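Local coordinates for lipid Binding Protein (Caenorhabditis elegans, PDB 6C1Z), which binds unsaturated fatty acids such as oleic acid and carries them from the lysosome to the nucleus, where it activates transcription of longevity-promoting genes, at residues Glu18-Tyr23 and Lys35-Thr40; Lys25-Gly30 and Tyr124-Val129; Glu81-Thr86 and Asp100-Asn105; Lys94-Gln99 and Val110-Leu115. All blocks are in the same frame, centred on the assembly; numbering follows the deposited sequence.

Contact 1. Residues Glu18-Tyr23 and Lys35-Thr40; sequences ENFEEY and KAASLT. With SO4 (sulfate ion), chain C.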
# COMPACT_ATOMS: atom_id res chain seq x y z
N GLU A 18 -2.72 -5.02 -11.90
CA GLU A 18 -3.73 -4.51 -12.80
C GLU A 18 -3.96 -3.04 -12.45
O GLU A 18 -4.19 -2.72 -11.28
CB GLU A 18 -5.05 -5.30 -12.61
CG GLU A 18 -5.90 -5.50 -13.83
CD GLU A 18 -7.21 -6.20 -13.51
OE1 GLU A 18 -7.69 -6.07 -12.36
OE2 GLU A 18 -7.76 -6.89 -14.40
N ASN A 19 -3.88 -2.16 -13.45
CA ASN A 19 -4.22 -0.75 -13.29
C ASN A 19 -3.28 0.02 -12.36
O ASN A 19 -3.64 1.11 -11.87
CB ASN A 19 -5.68 -0.56 -12.85
CG ASN A 19 -6.65 -0.71 -13.98
OD1 ASN A 19 -6.27 -0.89 -15.14
ND2 ASN A 19 -7.93 -0.63 -13.66
N PHE A 20 -2.07 -0.47 -12.08
CA PHE A 20 -1.19 0.29 -11.19
C PHE A 20 -0.73 1.59 -11.82
O PHE A 20 -0.78 2.65 -11.18
CB PHE A 20 0.00 -0.57 -10.74
CG PHE A 20 0.90 0.11 -9.74
CD1 PHE A 20 0.39 0.75 -8.62
CD2 PHE A 20 2.26 0.10 -9.91
CE1 PHE A 20 1.22 1.34 -7.69
CE2 PHE A 20 3.10 0.70 -8.98
CZ PHE A 20 2.58 1.32 -7.88
N GLU A 21 -0.26 1.55 -13.08
CA GLU A 21 0.16 2.78 -13.74
C GLU A 21 -0.99 3.77 -13.83
O GLU A 21 -0.80 4.98 -13.64
CB GLU A 21 0.74 2.45 -15.12
CG GLU A 21 1.30 3.66 -15.87
CD GLU A 21 1.95 3.31 -17.20
OE1 GLU A 21 2.24 2.11 -17.45
OE2 GLU A 21 2.18 4.23 -18.01
N GLU A 22 -2.21 3.27 -14.12
CA GLU A 22 -3.40 4.12 -14.20
C GLU A 22 -3.74 4.72 -12.84
O GLU A 22 -4.15 5.89 -12.76
CB GLU A 22 -4.58 3.31 -14.73
CG GLU A 22 -4.48 2.95 -16.21
CD GLU A 22 -4.53 4.17 -17.12
OE1 GLU A 22 -5.05 5.22 -16.69
OE2 GLU A 22 -4.04 4.07 -18.26
N TYR A 23 -3.58 3.95 -11.77
CA TYR A 23 -3.74 4.49 -10.42
C TYR A 23 -2.74 5.61 -10.13
O TYR A 23 -3.10 6.67 -9.61
CB TYR A 23 -3.65 3.36 -9.37
CG TYR A 23 -3.44 3.91 -8.00
CD1 TYR A 23 -4.49 4.40 -7.25
CD2 TYR A 23 -2.16 3.99 -7.47
CE1 TYR A 23 -4.28 4.95 -6.00
CE2 TYR A 23 -1.93 4.54 -6.24
CZ TYR A 23 -2.99 5.05 -5.52
OH TYR A 23 -2.74 5.61 -4.29
N LYS A 35 5.62 5.10 -15.13
CA LYS A 35 6.11 4.01 -15.99
C LYS A 35 7.17 3.18 -15.27
O LYS A 35 7.07 1.95 -15.21
CB LYS A 35 6.66 4.61 -17.28
CG LYS A 35 7.40 3.64 -18.20
CD LYS A 35 6.45 2.77 -19.00
CE LYS A 35 7.18 2.04 -20.12
NZ LYS A 35 7.73 2.99 -21.15
N ALA A 36 8.18 3.84 -14.70
CA ALA A 36 9.24 3.13 -14.01
C ALA A 36 8.70 2.37 -12.80
O ALA A 36 9.09 1.22 -12.55
CB ALA A 36 10.31 4.12 -13.55
N ALA A 37 7.82 3.00 -12.02
CA ALA A 37 7.32 2.36 -10.82
C ALA A 37 6.50 1.13 -11.17
O ALA A 37 6.53 0.14 -10.43
CB ALA A 37 6.47 3.33 -10.01
N SER A 38 5.77 1.16 -12.29
CA SER A 38 4.91 0.05 -12.65
C SER A 38 5.68 -1.10 -13.29
O SER A 38 5.16 -2.22 -13.35
CB SER A 38 3.79 0.52 -13.59
OG SER A 38 4.29 0.92 -14.85
N LEU A 39 6.91 -0.87 -13.75
CA LEU A 39 7.69 -1.95 -14.32
C LEU A 39 8.30 -2.87 -13.27
O LEU A 39 8.64 -4.01 -13.60
CB LEU A 39 8.79 -1.39 -15.23
CG LEU A 39 8.34 -0.99 -16.62
CD1 LEU A 39 9.45 -0.23 -17.31
CD2 LEU A 39 7.94 -2.21 -17.43
N THR A 40 8.46 -2.41 -12.03
CA THR A 40 9.11 -3.24 -11.03
C THR A 40 8.16 -4.29 -10.49
O THR A 40 6.93 -4.20 -10.62
CB THR A 40 9.57 -2.39 -9.85
OG1 THR A 40 8.42 -1.85 -9.18
CG2 THR A 40 10.50 -1.27 -10.30
S SO4 C . 0.07 -2.39 -14.32
O1 SO4 C . 1.43 -2.86 -14.08
O2 SO4 C . -0.73 -2.79 -13.16
O3 SO4 C . 0.06 -0.96 -14.54
O4 SO4 C . -0.41 -3.10 -15.51
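Phe-20 and Ser-38 carry this contact between the start of helix 20-27 and the end of helix 31-39. The Phe-20 ring swings across because its CG is anti to the backbone N (chi1 -176°). It turns an edge, not a face, to the second helix. Phe-20 CD2 lies 3.8 Å from Ser-38 CA. Phe-20 CE2 lies 3.8 Å from Ala-37 O, which sits in the plane of the ring. The same corner of the ring nears the Ala-37 methyl, with Phe-20 CE2 to Ala-37 CB at 4.4 Å. An alanine at Phe-20 removes the ring that packs on Ala-37 and Ser-38, and the two helices would probably fit together more loosely.

Glu-21 runs alongside with an extended chain. Its OE1 comes to 3.5 Å from Ser-38 OG. The Ser-38 hydroxyl is turned back between its own backbone N and carbonyl carbon (chi1 67°), facing the carbonyls of Arg-34 and Lys-35 in the preceding turn. Phe-20 also makes a cation-pi contact with Arg-133 of strand 129-137.

A sulfate, probably from the crystallisation liquor, sits over the first turn of helix 20-27. Phe-20 N donates to its O2 at 2.9 Å. Glu-21 N donates to its O3 at 2.9 Å, almost straight at 176°. These N-H groups point out of the helix start, whose dipole would probably favour an anion there. The arrangement is that of the helix-turn-helix lid of the fatty acid-binding proteins, in which two short helices pack together over one end of the beta barrel.

Contact 2. Residues Lys25-Gly30 and Tyr124-Val129; sequences KEIGVG and YQSGSV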
# COMPACT_ATOMS: atom_id res chain seq x y z
N LYS A 25 -1.26 7.51 -12.31
CA LYS A 25 -1.67 8.67 -13.10
C LYS A 25 -2.80 9.41 -12.40
O LYS A 25 -2.79 10.64 -12.31
CB LYS A 25 -2.10 8.23 -14.50
CG LYS A 25 -2.49 9.37 -15.45
CD LYS A 25 -2.79 8.82 -16.82
CE LYS A 25 -3.28 9.88 -17.78
NZ LYS A 25 -3.73 9.26 -19.05
N GLU A 26 -3.78 8.67 -11.89
CA GLU A 26 -4.94 9.29 -11.26
C GLU A 26 -4.53 10.14 -10.06
O GLU A 26 -5.10 11.21 -9.83
CB GLU A 26 -5.94 8.20 -10.87
CG GLU A 26 -7.19 8.68 -10.14
CD GLU A 26 -8.14 9.43 -11.03
OE1 GLU A 26 -7.96 9.40 -12.27
OE2 GLU A 26 -9.08 10.04 -10.50
N ILE A 27 -3.54 9.69 -9.28
CA ILE A 27 -3.14 10.42 -8.08
C ILE A 27 -2.13 11.52 -8.37
O ILE A 27 -1.72 12.25 -7.45
CB ILE A 27 -2.66 9.54 -6.91
CG1 ILE A 27 -1.36 8.82 -7.28
CG2 ILE A 27 -3.74 8.52 -6.51
CD1 ILE A 27 -0.63 8.25 -6.09
N GLY A 28 -1.74 11.70 -9.63
CA GLY A 28 -0.95 12.84 -10.03
C GLY A 28 0.51 12.56 -10.28
O GLY A 28 1.29 13.51 -10.39
N VAL A 29 0.91 11.30 -10.41
CA VAL A 29 2.31 10.98 -10.67
C VAL A 29 2.61 11.18 -12.15
O VAL A 29 1.79 10.84 -13.01
CB VAL A 29 2.60 9.53 -10.24
CG1 VAL A 29 4.05 9.17 -10.58
CG2 VAL A 29 2.33 9.36 -8.77
N GLY A 30 3.78 11.76 -12.45
CA GLY A 30 4.18 12.02 -13.82
C GLY A 30 4.51 10.76 -14.60
O GLY A 30 4.65 9.67 -14.07
N TYR A 124 -5.49 -0.53 -4.46
CA TYR A 124 -5.25 0.89 -4.27
C TYR A 124 -6.32 1.62 -5.07
O TYR A 124 -6.42 1.44 -6.29
CB TYR A 124 -3.87 1.33 -4.77
CG TYR A 124 -2.69 0.42 -4.49
CD1 TYR A 124 -2.62 -0.32 -3.32
CD2 TYR A 124 -1.65 0.33 -5.40
CE1 TYR A 124 -1.55 -1.15 -3.07
CE2 TYR A 124 -0.57 -0.50 -5.14
CZ TYR A 124 -0.55 -1.22 -3.98
OH TYR A 124 0.54 -2.06 -3.75
N GLN A 125 -7.13 2.40 -4.38
CA GLN A 125 -8.26 3.09 -4.98
C GLN A 125 -8.11 4.59 -4.83
O GLN A 125 -7.81 5.07 -3.73
CB GLN A 125 -9.49 2.60 -4.24
CG GLN A 125 -10.74 3.44 -4.34
CD GLN A 125 -11.85 2.90 -3.46
OE1 GLN A 125 -12.22 1.73 -3.55
NE2 GLN A 125 -12.36 3.73 -2.57
N SER A 126 -8.30 5.32 -5.93
CA SER A 126 -8.46 6.77 -5.89
C SER A 126 -9.33 7.19 -7.05
O SER A 126 -9.17 6.70 -8.17
CB SER A 126 -7.10 7.49 -5.99
OG SER A 126 -7.26 8.88 -5.84
N GLY A 127 -10.30 8.06 -6.77
CA GLY A 127 -11.20 8.54 -7.82
C GLY A 127 -11.89 7.38 -8.51
O GLY A 127 -12.41 6.47 -7.86
N SER A 128 -11.81 7.36 -9.83
CA SER A 128 -12.45 6.32 -10.62
C SER A 128 -11.59 5.08 -10.81
O SER A 128 -11.98 4.18 -11.55
CB SER A 128 -12.81 6.88 -12.00
OG SER A 128 -11.63 7.25 -12.68
N VAL A 129 -10.41 5.00 -10.18
CA VAL A 129 -9.46 3.94 -10.48
C VAL A 129 -9.26 3.03 -9.27
O VAL A 129 -9.00 3.50 -8.16
CB VAL A 129 -8.11 4.48 -10.96
CG1 VAL A 129 -7.15 3.30 -11.29
CG2 VAL A 129 -8.31 5.38 -12.16
O HOH W 1 -8.63 10.89 -7.16
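Ser-126 is the first residue of 124-129 to meet 25-30. Its CB touches Ile-27 CG2 at 3.6 Å, and OG lies equally close to the same methyl. OG is anti to its backbone N (chi1 -175°). There it bonds to the carbonyl of Ser-108 and receives a bond from a water at 2.8 Å. That water also reaches Glu-26 OE2, but weakly. The Ser-126 carbonyl O rests 3.4 Å from Glu-26 CG.

Gly-127 follows in a type II' turn that runs from Ser-126 to Val-129. Glu-26 OE2 lies 3.7 Å from its CA, on the side where a CB would stand, so a side chain here would clash. Val-129 N closes the turn by bonding to Ser-126 O at 2.9 Å. The Val-129 CG2 methyl packs on Glu-26 CB at 3.9 Å, and the two side chains run antiparallel, side by side.

Glu-26 reaches the turn because its chain leaves anti to the backbone N and then bends at CB-CG (chi2 72°). Its CB and CG serve as apolar surface, while the carboxylate lies over the turn. Residues 25-30 belong to a probable nuclear localization signal, and Gly-28 follows the helix in a Schellman motif. This lid helix is thus joined to the turn between strands 119-126 and 129-137 mainly by van der Waals contact, with one weak water bridge as the polar link.

Contact 3. Residues Glu81-Thr86 and Asp100-Asn105; sequences ERSYNT and DKIKEN. With SO4 (sulfate ion), chain B.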
# COMPACT_ATOMS: atom_id res chain seq x y z
N GLU A 81 6.22 11.68 -2.66
CA GLU A 81 6.86 12.81 -1.98
C GLU A 81 5.87 13.85 -1.50
O GLU A 81 6.28 14.91 -1.00
CB GLU A 81 7.97 13.45 -2.83
CG GLU A 81 9.15 12.52 -3.08
CD GLU A 81 10.14 13.07 -4.10
OE1 GLU A 81 9.90 14.18 -4.62
OE2 GLU A 81 11.15 12.39 -4.37
N ARG A 82 4.57 13.58 -1.61
CA ARG A 82 3.54 14.42 -1.03
C ARG A 82 3.20 13.90 0.36
O ARG A 82 3.37 12.71 0.66
CB ARG A 82 2.28 14.44 -1.91
CG ARG A 82 2.52 15.06 -3.26
CD ARG A 82 1.33 14.94 -4.19
NE ARG A 82 1.56 15.76 -5.37
CZ ARG A 82 0.75 15.83 -6.43
NH1 ARG A 82 -0.36 15.11 -6.48
NH2 ARG A 82 1.07 16.62 -7.45
N SER A 83 2.71 14.80 1.20
CA SER A 83 2.32 14.47 2.55
C SER A 83 0.81 14.27 2.63
O SER A 83 0.04 14.98 1.98
CB SER A 83 2.73 15.57 3.52
OG SER A 83 2.25 16.83 3.08
N TYR A 84 0.41 13.30 3.43
CA TYR A 84 -0.99 12.92 3.58
C TYR A 84 -1.28 12.72 5.06
O TYR A 84 -0.37 12.46 5.86
CB TYR A 84 -1.31 11.62 2.81
CG TYR A 84 -1.10 11.73 1.32
CD1 TYR A 84 0.14 11.50 0.75
CD2 TYR A 84 -2.14 12.07 0.48
CE1 TYR A 84 0.33 11.60 -0.60
CE2 TYR A 84 -1.96 12.16 -0.87
CZ TYR A 84 -0.73 11.92 -1.41
OH TYR A 84 -0.55 12.04 -2.78
N ASN A 85 -2.56 12.78 5.41
CA ASN A 85 -3.01 12.38 6.74
C ASN A 85 -3.55 10.96 6.58
O ASN A 85 -4.57 10.75 5.92
CB ASN A 85 -4.10 13.31 7.28
CG ASN A 85 -3.55 14.61 7.81
OD1 ASN A 85 -2.63 14.62 8.62
ND2 ASN A 85 -4.10 15.72 7.35
N THR A 86 -2.84 9.98 7.14
CA THR A 86 -3.13 8.57 6.92
C THR A 86 -3.62 7.92 8.20
O THR A 86 -3.15 8.23 9.30
CB THR A 86 -1.89 7.87 6.37
OG1 THR A 86 -1.59 8.43 5.07
CG2 THR A 86 -2.12 6.38 6.25
N ASP A 100 -5.45 10.41 3.29
CA ASP A 100 -6.22 11.62 3.00
C ASP A 100 -5.32 12.77 2.54
O ASP A 100 -4.32 13.10 3.19
CB ASP A 100 -7.01 12.07 4.23
CG ASP A 100 -8.13 11.12 4.61
OD1 ASP A 100 -8.58 10.32 3.77
OD2 ASP A 100 -8.60 11.21 5.76
N LYS A 101 -5.69 13.38 1.43
CA LYS A 101 -4.94 14.53 0.95
C LYS A 101 -4.97 15.66 1.96
O LYS A 101 -5.89 15.79 2.78
CB LYS A 101 -5.46 15.01 -0.40
CG LYS A 101 -6.84 15.62 -0.40
CD LYS A 101 -7.21 16.07 -1.81
CE LYS A 101 -8.59 16.69 -1.87
NZ LYS A 101 -8.91 17.10 -3.26
N ILE A 102 -3.92 16.47 1.91
CA ILE A 102 -3.83 17.71 2.68
C ILE A 102 -4.04 18.92 1.78
O ILE A 102 -4.84 19.81 2.10
CB ILE A 102 -2.48 17.78 3.43
CG1 ILE A 102 -2.41 16.65 4.46
CG2 ILE A 102 -2.30 19.14 4.11
CD1 ILE A 102 -1.08 16.49 5.13
N LYS A 103 -3.34 18.97 0.65
CA LYS A 103 -3.53 20.02 -0.33
C LYS A 103 -4.66 19.65 -1.27
O LYS A 103 -4.78 18.49 -1.70
CB LYS A 103 -2.24 20.23 -1.12
CG LYS A 103 -1.04 20.69 -0.26
CD LYS A 103 -1.34 21.97 0.53
CE LYS A 103 -0.15 22.45 1.37
NZ LYS A 103 -0.06 21.80 2.71
N GLU A 104 -5.48 20.65 -1.61
CA GLU A 104 -6.76 20.40 -2.28
C GLU A 104 -6.56 19.80 -3.66
O GLU A 104 -7.38 18.99 -4.11
CB GLU A 104 -7.55 21.71 -2.34
CG GLU A 104 -8.92 21.64 -3.01
CD GLU A 104 -9.90 20.77 -2.26
OE1 GLU A 104 -9.54 20.24 -1.19
OE2 GLU A 104 -11.04 20.61 -2.75
N ASN A 105 -5.46 20.14 -4.33
CA ASN A 105 -5.18 19.66 -5.67
C ASN A 105 -4.57 18.27 -5.68
O ASN A 105 -4.32 17.73 -6.77
CB ASN A 105 -4.21 20.62 -6.38
CG ASN A 105 -2.91 20.80 -5.61
OD1 ASN A 105 -2.92 20.93 -4.39
ND2 ASN A 105 -1.80 20.81 -6.33
S SO4 B . -10.11 13.17 -3.78
O1 SO4 B . -9.96 13.45 -2.35
O2 SO4 B . -11.51 13.02 -4.12
O3 SO4 B . -9.52 14.25 -4.56
O4 SO4 B . -9.35 11.96 -4.09
O HOH W 2 -2.23 16.09 -8.39
O HOH W 3 -1.81 16.20 0.44
O HOH W 4 -6.37 15.60 5.58
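The segments 81-86 and 100-105 form the open end of the antiparallel hairpin of strands 83-91 and 94-101 in the beta barrel. Asn-85 and Asp-100 make a hydrogen-bonded pair. Asn-85 N donates to Asp-100 O at 2.9 Å, within the carbonyl plane. Asp-100 N returns a bond to Asn-85 O at 2.8 Å, from above that carbonyl plane.

Further along, Ile-102 folds back over the first segment. Ile-102 CB lies 4.0 Å from Ser-83 O. Ile-102 CG1 is anti to the carbonyl carbon (chi1 -64°) and meets Asn-85 ND2 at 3.5 Å, where the two side chains lie roughly perpendicular. Ile-102 CD1, the tip, settles on the backbone, 3.7 Å from Ser-83 O and 3.8 Å from Tyr-84 C.

The Tyr-84 ring presents an edge to the Asp-100 carbonyl, and its hydroxyl bonds to Asp-80. Lys-101 NZ donates to a sulfate, probably from the crystallisation liquor, and to Glu-104 O.

Waters link the two segments. One accepts from Ile-102 N at 2.6 Å and donates to Ser-83 O at 2.7 Å.

Contact 4. Residues Lys94-Gln99 and Val110-Leu115; sequences KFISHQ and VFTTWL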
# COMPACT_ATOMS: atom_id res chain seq x y z
N LYS A 94 -8.78 -7.42 7.44
CA LYS A 94 -8.07 -6.68 6.41
C LYS A 94 -7.46 -5.42 6.99
O LYS A 94 -8.04 -4.78 7.87
CB LYS A 94 -9.01 -6.24 5.29
CG LYS A 94 -9.92 -7.33 4.76
CD LYS A 94 -10.62 -6.88 3.50
CE LYS A 94 -11.38 -8.03 2.83
NZ LYS A 94 -12.42 -8.60 3.71
N PHE A 95 -6.26 -5.07 6.52
CA PHE A 95 -5.69 -3.75 6.78
C PHE A 95 -6.26 -2.74 5.79
O PHE A 95 -6.23 -2.96 4.58
CB PHE A 95 -4.17 -3.73 6.65
CG PHE A 95 -3.42 -4.39 7.78
CD1 PHE A 95 -3.09 -5.72 7.71
CD2 PHE A 95 -2.99 -3.64 8.87
CE1 PHE A 95 -2.38 -6.33 8.71
CE2 PHE A 95 -2.27 -4.23 9.88
CZ PHE A 95 -1.95 -5.58 9.81
N ILE A 96 -6.83 -1.65 6.30
CA ILE A 96 -7.42 -0.61 5.47
C ILE A 96 -6.73 0.69 5.82
O ILE A 96 -6.75 1.12 6.99
CB ILE A 96 -8.92 -0.48 5.72
CG1 ILE A 96 -9.60 -1.82 5.50
CG2 ILE A 96 -9.49 0.59 4.81
CD1 ILE A 96 -11.08 -1.82 5.84
N SER A 97 -6.09 1.31 4.83
CA SER A 97 -5.45 2.62 5.01
C SER A 97 -6.21 3.70 4.24
O SER A 97 -6.41 3.60 3.02
CB SER A 97 -4.01 2.56 4.54
OG SER A 97 -3.45 3.86 4.72
N HIS A 98 -6.66 4.73 4.96
CA HIS A 98 -7.20 5.94 4.36
C HIS A 98 -6.10 6.98 4.30
O HIS A 98 -5.67 7.50 5.33
CB HIS A 98 -8.40 6.45 5.15
CG HIS A 98 -9.64 5.65 4.90
ND1 HIS A 98 -9.90 4.45 5.54
CD2 HIS A 98 -10.65 5.83 4.02
CE1 HIS A 98 -11.05 3.96 5.10
NE2 HIS A 98 -11.51 4.77 4.17
N GLN A 99 -5.61 7.24 3.10
CA GLN A 99 -4.54 8.20 2.87
C GLN A 99 -5.24 9.47 2.38
O GLN A 99 -5.57 9.58 1.20
CB GLN A 99 -3.56 7.63 1.85
CG GLN A 99 -2.37 8.58 1.60
CD GLN A 99 -1.45 8.08 0.52
OE1 GLN A 99 -1.69 8.28 -0.67
NE2 GLN A 99 -0.38 7.41 0.92
N VAL A 110 -7.52 4.96 -0.88
CA VAL A 110 -7.79 3.91 0.10
C VAL A 110 -7.04 2.67 -0.32
O VAL A 110 -7.18 2.22 -1.46
CB VAL A 110 -9.30 3.60 0.21
CG1 VAL A 110 -9.52 2.50 1.25
CG2 VAL A 110 -10.04 4.84 0.61
N PHE A 111 -6.24 2.13 0.59
CA PHE A 111 -5.48 0.91 0.36
C PHE A 111 -6.05 -0.21 1.21
O PHE A 111 -6.30 -0.02 2.40
CB PHE A 111 -4.01 1.11 0.71
CG PHE A 111 -3.40 2.32 0.10
CD1 PHE A 111 -3.34 2.49 -1.28
CD2 PHE A 111 -2.89 3.32 0.89
CE1 PHE A 111 -2.75 3.63 -1.83
CE2 PHE A 111 -2.30 4.46 0.33
CZ PHE A 111 -2.24 4.60 -1.02
N THR A 112 -6.30 -1.36 0.61
CA THR A 112 -6.82 -2.50 1.35
C THR A 112 -5.88 -3.66 1.13
O THR A 112 -5.52 -3.95 -0.01
CB THR A 112 -8.22 -2.86 0.86
OG1 THR A 112 -9.05 -1.69 0.92
CG2 THR A 112 -8.82 -3.96 1.74
N THR A 113 -5.47 -4.32 2.23
CA THR A 113 -4.56 -5.45 2.16
C THR A 113 -5.22 -6.61 2.88
O THR A 113 -5.66 -6.49 4.02
CB THR A 113 -3.22 -5.12 2.81
OG1 THR A 113 -2.65 -3.97 2.17
CG2 THR A 113 -2.23 -6.24 2.68
N TRP A 114 -5.29 -7.76 2.20
CA TRP A 114 -5.99 -8.90 2.77
C TRP A 114 -5.34 -10.18 2.26
O TRP A 114 -4.55 -10.17 1.33
CB TRP A 114 -7.51 -8.82 2.55
CG TRP A 114 -8.01 -9.18 1.18
CD1 TRP A 114 -8.59 -10.37 0.80
CD2 TRP A 114 -8.03 -8.35 0.01
NE1 TRP A 114 -8.92 -10.32 -0.52
CE2 TRP A 114 -8.65 -9.09 -1.02
CE3 TRP A 114 -7.61 -7.03 -0.25
CZ2 TRP A 114 -8.80 -8.59 -2.31
CZ3 TRP A 114 -7.79 -6.52 -1.52
CH2 TRP A 114 -8.39 -7.30 -2.55
N LEU A 115 -5.69 -11.29 2.90
CA LEU A 115 -5.15 -12.60 2.56
C LEU A 115 -6.24 -13.50 1.97
O LEU A 115 -7.38 -13.51 2.45
CB LEU A 115 -4.55 -13.28 3.78
CG LEU A 115 -3.43 -12.56 4.52
CD1 LEU A 115 -2.93 -13.37 5.69
CD2 LEU A 115 -2.29 -12.25 3.57
O HOH W 5 -3.73 -1.75 3.30
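Strands 94-101 and 109-116 form an antiparallel hairpin in the barrel wall, and their short segments run at 168° to each other. Phe-95 with Thr-113 and Ser-97 with Phe-111 are the hydrogen-bonded pairs. Ser-97 N donates to Phe-111 O at 2.8 Å, nearly straight at 169°. Phe-111 N returns a bond to Ser-97 O.

On the face with Ile-96, His-98 and Val-110, Val-110 forks between two partners. Its CG2 meets His-98 CD2 at 3.6 Å, while CG1 lies 4.0 Å from Ile-96 CG2. Further along, Lys-94 lies beside Trp-114. Lys-94 CE stands over the face of the Trp-114 indole, 4.3 Å from the centroid of the five-membered ring, a CH-pi contact. Trp-114 NE1 bonds to Glu-116.

The other face looks into the beta barrel of the fatty acid-binding fold. Here Phe-95 meets the rings of Phe-8, Trp-53, Phe-55 and Phe-90 edge-to-face. Phe-111 sets CD2 at 3.9 Å from Ser-97 CB. The amide of Gln-99 stands almost upright to the Phe-111 ring, at 86°, with NE2 in the ring plane and 3.6 Å from CE2. NE2 also bonds to Glu-76. An alanine at Gln-99 has no amide to bond Glu-76 or flank the ring edge, and the Phe-111 ring would probably be held less firmly. A water 2.7 Å from Thr-113 OG1 donates to Phe-95 O; that hydroxyl is also hydrogen-bonded to Gln-122 NE2.

From the N terminus, strand 10-18 leads into helix 20-27, where contact 1 opens. Contact 1 closes a short, mainly helical loop when helix 31-39 returns beside the first helix. Contact 2 opens before that loop closes, so the two cross. It closes only at the turn after strand 119-126, tying the lid to the barrel rim. Contacts 3 and 4 both lie within this long loop. They cross each other and share strand 94-101, joining it to strand 83-91 on one side and to strand 109-116 on the other. Tyr-23 of contact 1 touches Phe-111 of contact 4, and Arg-82 of contact 3 reaches Ile-27 of contact 2.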